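Local coordinates for protein DUF199/WhiA (Thermotoga maritima, PDB 3HYI) that is probably involved in cell division and chromosome segregation, binding DNA and joining a degenerate LAGLIDADG homing-endonuclease domain to a C-terminal helix-turn-helix domain, at residues V112-L115 / R116-L120. Sequence-based numbering, arbitrary orientation.
Sequences VSFL and RGLFL
Successive turns of helix 108-122 meet here, with F114 and L118 packed on one flank and V112 and S113 beneath R116 on another. The F114 CG is anti to the backbone N (chi1 -178°), which puts the ring where L118 can lie over one of its faces. L118 CG sits 4.1 Å from the centroid of the F114 ring and 18° off the ring normal, a CH-pi contact displaced toward the rim. Its CD1 methyl meets the ring at the CE2 corner, with L118 CD1 3.4 Å from F114 CE2. F105 meets the same ring edge-to-face, and T147 of helix 141-155 also packs against it. Replacing F114 with an alanine would probably strip L118 of its aromatic surface, open a gap beside its CD1 and deprive F105 of its ring partner. The sequence LRGLFLS, from L115 to S121, reads as a degenerate LAGLIDADG motif, and this is the helix that carries it in the second half of the endonuclease-like domain; S113, F114, L118 and L120 face helix 25-39 of the first half, as expected for the paired helices at the centre of that fold. The turns are held by regular i to i+4 bonds: G117 N donates to S113 O at 3.1 Å, L118 N to F114 O at 2.9 Å, and F119 N to L115 O at 2.9 Å. R116 bends at chi3 (55°), folding its guanidinium back so that one face lies over S113 CA and V112 O. There R116 NH1 comes 3.9 Å from V112 CG1, while R116 NH2 approaches S113 OG at 3.3 Å. Farther afield, R116 NE forms a salt bridge with E31 and NH1 bonds to I185 O, fixing how this buried charge is turned.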
ATOM      1  N   VAL A 112      21.082   7.897 -11.223  1.00 21.55           N
ATOM      2  CA  VAL A 112      20.791   7.078 -10.045  1.00 21.65           C
ATOM      3  C   VAL A 112      21.344   7.713  -8.772  1.00 21.48           C
ATOM      4  O   VAL A 112      20.693   7.697  -7.732  1.00 21.47           O
ATOM      5  CB  VAL A 112      21.341   5.650 -10.203  1.00 21.74           C
ATOM      6  CG1 VAL A 112      21.331   4.912  -8.876  1.00 22.10           C
ATOM      7  CG2 VAL A 112      20.524   4.897 -11.232  1.00 21.88           C
ATOM      8  N   SER A 113      22.542   8.279  -8.870  1.00 21.44           N
ATOM      9  CA  SER A 113      23.166   8.975  -7.751  1.00 21.37           C
ATOM     10  C   SER A 113      22.412  10.255  -7.392  1.00 21.27           C
ATOM     11  O   SER A 113      22.244  10.568  -6.216  1.00 21.11           O
ATOM     12  CB  SER A 113      24.623   9.300  -8.082  1.00 21.41           C
ATOM     13  OG  SER A 113      25.384   8.112  -8.206  1.00 21.94           O
ATOM     14  N   PHE A 114      21.964  10.985  -8.412  1.00 21.17           N
ATOM     15  CA  PHE A 114      21.128  12.173  -8.229  1.00 21.10           C
ATOM     16  C   PHE A 114      19.821  11.811  -7.526  1.00 21.22           C
ATOM     17  O   PHE A 114      19.397  12.508  -6.604  1.00 21.55           O
ATOM     18  CB  PHE A 114      20.849  12.824  -9.588  1.00 21.02           C
ATOM     19  CG  PHE A 114      20.038  14.092  -9.516  1.00 20.73           C
ATOM     20  CD1 PHE A 114      20.574  15.248  -8.959  1.00 20.62           C
ATOM     21  CD2 PHE A 114      18.752  14.139 -10.040  1.00 20.30           C
ATOM     22  CE1 PHE A 114      19.833  16.424  -8.907  1.00 20.44           C
ATOM     23  CE2 PHE A 114      18.007  15.310  -9.992  1.00 20.47           C
ATOM     24  CZ  PHE A 114      18.552  16.456  -9.423  1.00 20.17           C
ATOM     25  N   LEU A 115      19.196  10.719  -7.963  1.00 21.18           N
ATOM     26  CA  LEU A 115      17.971  10.216  -7.331  1.00 21.17           C
ATOM     27  C   LEU A 115      18.181   9.864  -5.863  1.00 21.10           C
ATOM     28  O   LEU A 115      17.329  10.164  -5.024  1.00 21.00           O
ATOM     29  CB  LEU A 115      17.442   8.976  -8.063  1.00 21.18           C
ATOM     30  CG  LEU A 115      16.626   9.191  -9.335  1.00 21.24           C
ATOM     31  CD1 LEU A 115      16.241   7.836  -9.905  1.00 21.75           C
ATOM     32  CD2 LEU A 115      15.388  10.037  -9.065  1.00 20.98           C
ATOM     33  N   ARG A 116      19.301   9.210  -5.563  1.00 21.01           N
ATOM     34  CA  ARG A 116      19.638   8.845  -4.190  1.00 21.05           C
ATOM     35  C   ARG A 116      19.751  10.092  -3.310  1.00 20.94           C
ATOM     36  O   ARG A 116      19.236  10.118  -2.195  1.00 20.99           O
ATOM     37  CB  ARG A 116      20.938   8.035  -4.146  1.00 21.13           C
ATOM     38  CG  ARG A 116      21.308   7.540  -2.754  1.00 21.61           C
ATOM     39  CD  ARG A 116      22.305   6.391  -2.797  1.00 22.76           C
ATOM     40  NE  ARG A 116      23.503   6.736  -3.557  1.00 24.19           N
ATOM     41  CZ  ARG A 116      23.843   6.246  -4.749  1.00 24.66           C
ATOM     42  NH1 ARG A 116      23.100   5.338  -5.375  1.00 25.45           N
ATOM     43  NH2 ARG A 116      24.958   6.673  -5.323  1.00 25.08           N
ATOM     44  N   GLY A 117      20.421  11.122  -3.822  1.00 20.77           N
ATOM     45  CA  GLY A 117      20.530  12.400  -3.127  1.00 20.66           C
ATOM     46  C   GLY A 117      19.185  13.072  -2.911  1.00 20.51           C
ATOM     47  O   GLY A 117      18.895  13.549  -1.814  1.00 20.43           O
ATOM     48  N   LEU A 118      18.368  13.111  -3.964  1.00 20.41           N
ATOM     49  CA  LEU A 118      17.014  13.678  -3.890  1.00 20.26           C
ATOM     50  C   LEU A 118      16.159  12.988  -2.829  1.00 20.26           C
ATOM     51  O   LEU A 118      15.455  13.644  -2.061  1.00 20.19           O
ATOM     52  CB  LEU A 118      16.305  13.572  -5.245  1.00 20.15           C
ATOM     53  CG  LEU A 118      16.675  14.569  -6.346  1.00 20.11           C
ATOM     54  CD1 LEU A 118      15.850  14.290  -7.597  1.00 19.44           C
ATOM     55  CD2 LEU A 118      16.472  16.011  -5.882  1.00 20.27           C
ATOM     56  N   PHE A 119      16.228  11.662  -2.805  1.00 20.32           N
ATOM     57  CA  PHE A 119      15.424  10.848  -1.905  1.00 20.39           C
ATOM     58  C   PHE A 119      15.872  10.954  -0.452  1.00 20.51           C
ATOM     59  O   PHE A 119      15.043  11.110   0.447  1.00 20.41           O
ATOM     60  CB  PHE A 119      15.471   9.383  -2.345  1.00 20.41           C
ATOM     61  CG  PHE A 119      14.705   8.461  -1.447  1.00 20.10           C
ATOM     62  CD1 PHE A 119      15.361   7.691  -0.496  1.00 19.84           C
ATOM     63  CD2 PHE A 119      13.323   8.374  -1.541  1.00 19.95           C
ATOM     64  CE1 PHE A 119      14.658   6.843   0.333  1.00 19.86           C
ATOM     65  CE2 PHE A 119      12.608   7.524  -0.708  1.00 19.79           C
ATOM     66  CZ  PHE A 119      13.276   6.756   0.229  1.00 19.76           C
ATOM     67  N   LEU A 120      17.177  10.842  -0.224  1.00 20.76           N
ATOM     68  CA  LEU A 120      17.727  10.944   1.126  1.00 20.84           C
ATOM     69  C   LEU A 120      17.378  12.282   1.766  1.00 21.14           C
ATOM     70  O   LEU A 120      16.900  12.328   2.901  1.00 21.36           O
ATOM     71  CB  LEU A 120      19.251  10.751   1.117  1.00 20.78           C
ATOM     72  CG  LEU A 120      19.759   9.306   1.117  1.00 20.10           C
ATOM     73  CD1 LEU A 120      21.232   9.279   0.793  1.00 19.43           C
ATOM     74  CD2 LEU A 120      19.491   8.612   2.456  1.00 19.46           C
TER